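Local coordinates for adenylosuccinate lyase (Francisella tularensis subsp. tularensis SCHU S4, PDB 4EEI), which probably catalyses the release of fumarate from adenylosuccinate, giving AMP, and from the succinylated carboxamide intermediate of de novo purine synthesis, at residues B[232-237]-B[276-281]; B[228-233]-B[282-287]. All coordinates share one frame; numbering follows the deposited sequence. Where two conformers were deposited one is given.

Contact 1. Residues B[232-237]-B[276-281]; sequences AIERLA and NLTGMA. With AMP (adenosine monophosphate), chain C.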
loop_
_atom_site.group_PDB
_atom_site.type_symbol
_atom_site.label_atom_id
_atom_site.label_comp_id
_atom_site.label_asym_id
_atom_site.label_seq_id
_atom_site.Cartn_x
_atom_site.Cartn_y
_atom_site.Cartn_z
ATOM N N ALA B 232 -12.977 2.731 -9.226
ATOM C CA ALA B 232 -14.247 2.921 -9.928
ATOM C C ALA B 232 -15.186 1.735 -9.696
ATOM O O ALA B 232 -16.395 1.903 -9.478
ATOM C CB ALA B 232 -13.995 3.109 -11.417
ATOM N N ILE B 233 -14.632 0.528 -9.773
ATOM C CA ILE B 233 -15.410 -0.683 -9.524
ATOM C C ILE B 233 -15.940 -0.660 -8.093
ATOM O O ILE B 233 -17.108 -0.977 -7.843
ATOM C CB ILE B 233 -14.555 -1.945 -9.754
ATOM C CG1 ILE B 233 -14.282 -2.124 -11.252
ATOM C CG2 ILE B 233 -15.240 -3.190 -9.182
ATOM C CD1 ILE B 233 -13.242 -3.185 -11.556
ATOM N N GLU B 234 -15.093 -0.271 -7.154
ATOM C CA GLU B 234 -15.498 -0.296 -5.750
ATOM C C GLU B 234 -16.538 0.769 -5.452
ATOM O O GLU B 234 -17.484 0.526 -4.701
ATOM C CB GLU B 234 -14.289 -0.149 -4.813
ATOM C CG GLU B 234 -14.627 -0.460 -3.335
ATOM C CD GLU B 234 -13.397 -0.453 -2.431
ATOM O OE1 GLU B 234 -12.271 -0.544 -2.967
ATOM O OE2 GLU B 234 -13.554 -0.362 -1.188
ATOM N N ARG B 235 -16.370 1.951 -6.040
ATOM C CA ARG B 235 -17.323 3.029 -5.796
ATOM C C ARG B 235 -18.695 2.630 -6.290
ATOM O O ARG B 235 -19.686 2.872 -5.610
ATOM C CB ARG B 235 -16.882 4.341 -6.451
ATOM C CG ARG B 235 -17.763 5.540 -6.067
ATOM C CD ARG B 235 -17.144 6.865 -6.515
ATOM N NE ARG B 235 -17.245 7.060 -7.956
ATOM C CZ ARG B 235 -18.252 7.699 -8.545
ATOM N NH1 ARG B 235 -18.280 7.839 -9.868
ATOM N NH2 ARG B 235 -19.239 8.202 -7.811
ATOM N N LEU B 236 -18.758 2.028 -7.477
ATOM C CA LEU B 236 -20.036 1.607 -8.040
ATOM C C LEU B 236 -20.621 0.445 -7.254
ATOM O O LEU B 236 -21.832 0.381 -7.026
ATOM C CB LEU B 236 -19.864 1.227 -9.517
ATOM C CG LEU B 236 -21.022 0.549 -10.239
ATOM C CD1 LEU B 236 -22.265 1.420 -10.224
ATOM C CD2 LEU B 236 -20.612 0.236 -11.672
ATOM N N ALA B 237 -19.758 -0.474 -6.831
ATOM C CA ALA B 237 -20.221 -1.641 -6.084
ATOM C C ALA B 237 -20.850 -1.192 -4.756
ATOM O O ALA B 237 -21.901 -1.691 -4.346
ATOM C CB ALA B 237 -19.067 -2.597 -5.840
ATOM N N ASN B 276 -18.692 -9.436 -3.833
ATOM C CA ASN B 276 -17.602 -10.131 -4.519
ATOM C C ASN B 276 -16.678 -9.161 -5.254
ATOM O O ASN B 276 -15.451 -9.258 -5.155
ATOM C CB ASN B 276 -18.164 -11.176 -5.502
ATOM C CG ASN B 276 -17.066 -11.883 -6.298
ATOM O OD1 ASN B 276 -16.613 -11.379 -7.324
ATOM N ND2 ASN B 276 -16.642 -13.058 -5.827
ATOM N N LEU B 277 -17.266 -8.200 -5.965
ATOM C CA LEU B 277 -16.473 -7.276 -6.776
ATOM C C LEU B 277 -15.700 -6.279 -5.909
ATOM O O LEU B 277 -14.675 -5.742 -6.321
ATOM C CB LEU B 277 -17.359 -6.547 -7.786
ATOM C CG LEU B 277 -18.034 -7.455 -8.811
ATOM C CD1 LEU B 277 -19.159 -6.734 -9.525
ATOM C CD2 LEU B 277 -17.024 -7.974 -9.813
ATOM N N THR B 278 -16.189 -6.031 -4.703
ATOM C CA THR B 278 -15.452 -5.183 -3.778
ATOM C C THR B 278 -14.156 -5.906 -3.393
ATOM O O THR B 278 -13.077 -5.293 -3.294
ATOM C CB THR B 278 -16.317 -4.877 -2.540
ATOM O OG1 THR B 278 -17.505 -4.172 -2.958
ATOM C CG2 THR B 278 -15.540 -4.012 -1.543
ATOM N N GLY B 279 -14.259 -7.214 -3.189
ATOM C CA GLY B 279 -13.090 -8.039 -2.907
ATOM C C GLY B 279 -12.114 -7.998 -4.063
ATOM O O GLY B 279 -10.894 -7.896 -3.873
ATOM N N MET B 280 -12.648 -8.064 -5.276
ATOM C CA MET B 280 -11.794 -8.029 -6.457
ATOM C C MET B 280 -11.047 -6.714 -6.536
ATOM O O MET B 280 -9.863 -6.681 -6.882
ATOM C CB MET B 280 -12.628 -8.238 -7.720
ATOM C CG MET B 280 -13.339 -9.576 -7.757
ATOM S SD MET B 280 -12.180 -10.963 -7.835
ATOM C CE MET B 280 -13.336 -12.330 -7.698
ATOM N N ALA B 281 -11.730 -5.626 -6.201
ATOM C CA ALA B 281 -11.102 -4.308 -6.224
ATOM C C ALA B 281 -9.937 -4.222 -5.242
ATOM O O ALA B 281 -8.906 -3.618 -5.555
ATOM C CB ALA B 281 -12.126 -3.221 -5.928
HETATM P P AMP C . -17.404 -15.561 -3.421
HETATM O O1P AMP C . -16.953 -16.011 -4.787
HETATM O O2P AMP C . -17.827 -14.117 -3.356
HETATM O O3P AMP C . -16.493 -15.992 -2.305
HETATM O "O5'" AMP C . -18.763 -16.381 -3.170
HETATM C "C5'" AMP C . -19.424 -16.335 -1.908
HETATM C "C4'" AMP C . -20.405 -17.496 -1.818
HETATM O "O4'" AMP C . -21.038 -17.517 -0.536
HETATM C "C3'" AMP C . -21.504 -17.360 -2.856
HETATM O "O3'" AMP C . -21.709 -18.628 -3.479
HETATM C "C2'" AMP C . -22.736 -16.979 -2.066
HETATM O "O2'" AMP C . -23.910 -17.548 -2.642
HETATM C "C1'" AMP C . -22.458 -17.570 -0.697
HETATM N N9 AMP C . -23.143 -16.811 0.375
HETATM C C8 AMP C . -24.126 -15.909 0.210
HETATM N N7 AMP C . -24.531 -15.407 1.404
HETATM C C5 AMP C . -23.795 -15.999 2.360
HETATM C C6 AMP C . -23.706 -15.932 3.836
HETATM N N6 AMP C . -24.509 -15.105 4.546
HETATM N N1 AMP C . -22.798 -16.722 4.448
HETATM C C2 AMP C . -21.995 -17.547 3.754
HETATM N N3 AMP C . -22.021 -17.660 2.415
HETATM C C4 AMP C . -22.884 -16.925 1.676
#

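Contact 2. Residues B[228-233]-B[282-287]; sequences LIASAI and RMLRSH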
loop_
_atom_site.group_PDB
_atom_site.type_symbol
_atom_site.label_atom_id
_atom_site.label_comp_id
_atom_site.label_asym_id
_atom_site.label_seq_id
_atom_site.Cartn_x
_atom_site.Cartn_y
_atom_site.Cartn_z
ATOM N N LEU B 228 -6.799 2.513 -10.565
ATOM C CA LEU B 228 -7.832 3.550 -10.639
ATOM C C LEU B 228 -9.159 2.942 -11.068
ATOM O O LEU B 228 -10.229 3.345 -10.580
ATOM C CB LEU B 228 -7.420 4.647 -11.622
ATOM C CG LEU B 228 -6.224 5.514 -11.230
ATOM C CD1 LEU B 228 -5.756 6.318 -12.429
ATOM C CD2 LEU B 228 -6.600 6.467 -10.106
ATOM N N ILE B 229 -9.097 1.979 -11.988
ATOM C CA ILE B 229 -10.300 1.247 -12.383
ATOM C C ILE B 229 -10.878 0.522 -11.167
ATOM O O ILE B 229 -12.101 0.475 -10.977
ATOM C CB ILE B 229 -10.000 0.243 -13.509
ATOM C CG1 ILE B 229 -9.647 0.992 -14.795
ATOM C CG2 ILE B 229 -11.214 -0.694 -13.758
ATOM C CD1 ILE B 229 -9.132 0.105 -15.928
ATOM N N ALA B 230 -9.999 -0.027 -10.334
ATOM C CA ALA B 230 -10.437 -0.753 -9.146
ATOM C C ALA B 230 -11.229 0.155 -8.208
ATOM O O ALA B 230 -12.223 -0.266 -7.615
ATOM C CB ALA B 230 -9.241 -1.385 -8.421
ATOM N N SER B 231 -10.792 1.400 -8.065
ATOM C CA SER B 231 -11.558 2.379 -7.288
ATOM C C SER B 231 -12.923 2.678 -7.902
ATOM O O SER B 231 -13.904 2.895 -7.187
ATOM C CB SER B 231 -10.778 3.682 -7.143
ATOM O OG SER B 231 -9.741 3.505 -6.199
ATOM N N ALA B 232 -12.977 2.731 -9.226
ATOM C CA ALA B 232 -14.247 2.921 -9.928
ATOM C C ALA B 232 -15.186 1.735 -9.696
ATOM O O ALA B 232 -16.395 1.903 -9.478
ATOM C CB ALA B 232 -13.995 3.109 -11.417
ATOM N N ILE B 233 -14.632 0.528 -9.773
ATOM C CA ILE B 233 -15.410 -0.683 -9.524
ATOM C C ILE B 233 -15.940 -0.660 -8.093
ATOM O O ILE B 233 -17.108 -0.977 -7.843
ATOM C CB ILE B 233 -14.555 -1.945 -9.754
ATOM C CG1 ILE B 233 -14.282 -2.124 -11.252
ATOM C CG2 ILE B 233 -15.240 -3.190 -9.182
ATOM C CD1 ILE B 233 -13.242 -3.185 -11.556
ATOM N N ARG B 282 -10.104 -4.797 -4.050
ATOM C CA ARG B 282 -9.026 -4.782 -3.057
ATOM C C ARG B 282 -7.782 -5.492 -3.582
ATOM O O ARG B 282 -6.655 -5.068 -3.318
ATOM C CB ARG B 282 -9.482 -5.416 -1.737
ATOM C CG ARG B 282 -10.542 -4.617 -1.004
ATOM C CD ARG B 282 -10.984 -5.260 0.300
ATOM N NE ARG B 282 -12.156 -4.544 0.796
ATOM C CZ ARG B 282 -13.164 -5.089 1.463
ATOM N NH1 ARG B 282 -13.154 -6.387 1.773
ATOM N NH2 ARG B 282 -14.186 -4.324 1.826
ATOM N N MET B 283 -8.010 -6.589 -4.303
ATOM C CA MET B 283 -6.919 -7.358 -4.891
ATOM C C MET B 283 -6.150 -6.538 -5.926
ATOM O O MET B 283 -4.923 -6.486 -5.895
ATOM C CB MET B 283 -7.450 -8.637 -5.549
ATOM C CG MET B 283 -8.022 -9.668 -4.586
ATOM S SD MET B 283 -6.818 -10.272 -3.379
ATOM C CE MET B 283 -5.404 -10.621 -4.443
ATOM N N LEU B 284 -6.881 -5.901 -6.841
ATOM C CA LEU B 284 -6.289 -5.093 -7.910
ATOM C C LEU B 284 -5.501 -3.940 -7.327
ATOM O O LEU B 284 -4.411 -3.598 -7.804
ATOM C CB LEU B 284 -7.383 -4.564 -8.847
ATOM C CG LEU B 284 -8.085 -5.621 -9.699
ATOM C CD1 LEU B 284 -9.330 -5.023 -10.363
ATOM C CD2 LEU B 284 -7.121 -6.134 -10.772
ATOM N N ARG B 285 -6.044 -3.343 -6.273
ATOM C CA ARG B 285 -5.386 -2.220 -5.631
ATOM C C ARG B 285 -4.081 -2.666 -4.972
ATOM O O ARG B 285 -3.110 -1.909 -4.932
ATOM C CB ARG B 285 -6.338 -1.577 -4.613
ATOM C CG ARG B 285 -5.738 -0.441 -3.812
ATOM C CD ARG B 285 -6.825 0.436 -3.173
ATOM N NE ARG B 285 -7.749 -0.307 -2.313
ATOM C CZ ARG B 285 -9.019 -0.559 -2.628
ATOM N NH1 ARG B 285 -9.508 -0.138 -3.787
ATOM N NH2 ARG B 285 -9.805 -1.232 -1.790
ATOM N N SER B 286 -4.046 -3.902 -4.482
ATOM C CA SER B 286 -2.847 -4.410 -3.798
ATOM C C SER B 286 -1.645 -4.553 -4.740
ATOM O O SER B 286 -0.490 -4.540 -4.304
ATOM C CB SER B 286 -3.152 -5.760 -3.121
ATOM O OG SER B 286 -3.219 -6.805 -4.076
ATOM N N HIS B 287 -1.913 -4.689 -6.035
ATOM C CA HIS B 287 -0.840 -4.912 -7.006
ATOM C C HIS B 287 -0.063 -3.655 -7.350
ATOM O O HIS B 287 1.056 -3.742 -7.865
ATOM C CB HIS B 287 -1.413 -5.488 -8.303
ATOM C CG HIS B 287 -2.034 -6.837 -8.152
ATOM N ND1 HIS B 287 -2.976 -7.318 -9.031
ATOM C CD2 HIS B 287 -1.841 -7.823 -7.232
ATOM C CE1 HIS B 287 -3.345 -8.535 -8.665
ATOM N NE2 HIS B 287 -2.663 -8.863 -7.579
HETATM O O HOH W 1 -8.381 1.428 -5.961
#

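Contact 1. Residues B[232-237]-B[276-281]
Glu234 and Ala237 of helix 217-244 pack on Thr278 and Ala281 of helix 272-293, a buried antiparallel helix-helix contact in the long central helical bundle of the fumarase/aspartase superfamily. The local axes approach to 8.6 Å with 155° between their directions, a spacing consistent with the small side chains of Ala237, Thr278 and Ala281. Glu234 CB rests 3.9 Å from Ala281 CB, and Ala237 CB comes within 3.6 Å of the hydroxyl OG1 of Thr278. That hydroxyl has its hydrogen bond with the carbonyl O of Thr274, one turn back. Glu234 has CG anti to its backbone N (chi1 -168°), and the extended side chain crosses that of Thr278 at about a right angle, CG lying 4.1 Å from the methyl CG2. Its carboxylate goes on to a salt bridge with Arg285. Beside them, Ile233 brings CG2 to 4.2 Å from Leu277 CB, while Phe161 of helix 151-173 also packs on Ile233. Asn276 takes no part in this packing; it serves an AMP site completed by a second subunit, whose Ser306 and Arg310 also bind the nucleotide. Its amide ND2 donates an almost perfectly straight hydrogen bond of 2.9 Å to phosphate oxygen O2P.

Contact 2. Residues B[228-233]-B[282-287]
The Arg285 guanidinium stands obliquely to Ser231, with NH1 4.4 Å from OG. A water sits at the guanidinium edge, in its plane, and accepts a hydrogen bond from Arg285 NH1 at 2.9 Å. On its other contact the same water is modelled 2.5 Å from Ser231 OG, an improbably short separation whose exact length is doubtful. The other flat group, the His287 ring, has the Met283 carbonyl oxygen over the centre of one face, 3.5 Å above the plane, a neighbour from within 282-287. The setting is an antiparallel helix pair of the superfamily's central bundle, helix 217-244 against helix 272-293, with 159° between the directions of the local axes.

Both polar ends that meet the water lead on into the tetramer. Arg285 forms a salt bridge with Glu293 of the second subunit, and Ser231 OG is hydrogen-bonded to the Leu292 carbonyl oxygen of the third. With Glu234 as a second carboxylate nearby, the buried guanidinium would be expected to keep its positive charge, and this side of the pair adjoins two subunit interfaces.

Away from the water the contact is apolar. Leu284 also touches Asn316 and Ile319 of helix 304-333, joining a third helix to the pair. Its CD1 reaches 4.5 Å from Ile233 CD1. The tightest approach is between two beta carbons, where the lone methyl of Ala230 lies 3.7 Å from Leu284 CB.

In the fold
Contacts 1 and 2 are successive portions of one antiparallel helix pair. Their centres lie 8 Å apart, and they share Ala232 and Ile233. Because the helices run in opposite senses, contact 2 uses earlier residues of helix 217-244 and later residues of helix 272-293. A 2.8 Å salt bridge from Glu234 OE1 to Arg285 NH2 ties the two together, and Ala281 CB packs 3.4 Å from the carbonyl O of Ala230. AMP lies at the contact 1 end; the Ile233 side chain, common to both contacts, is about 13 Å from a bound AMP. Both contacts also touch the second subunit, so the same helix pair borders nucleotide site and tetramer interface.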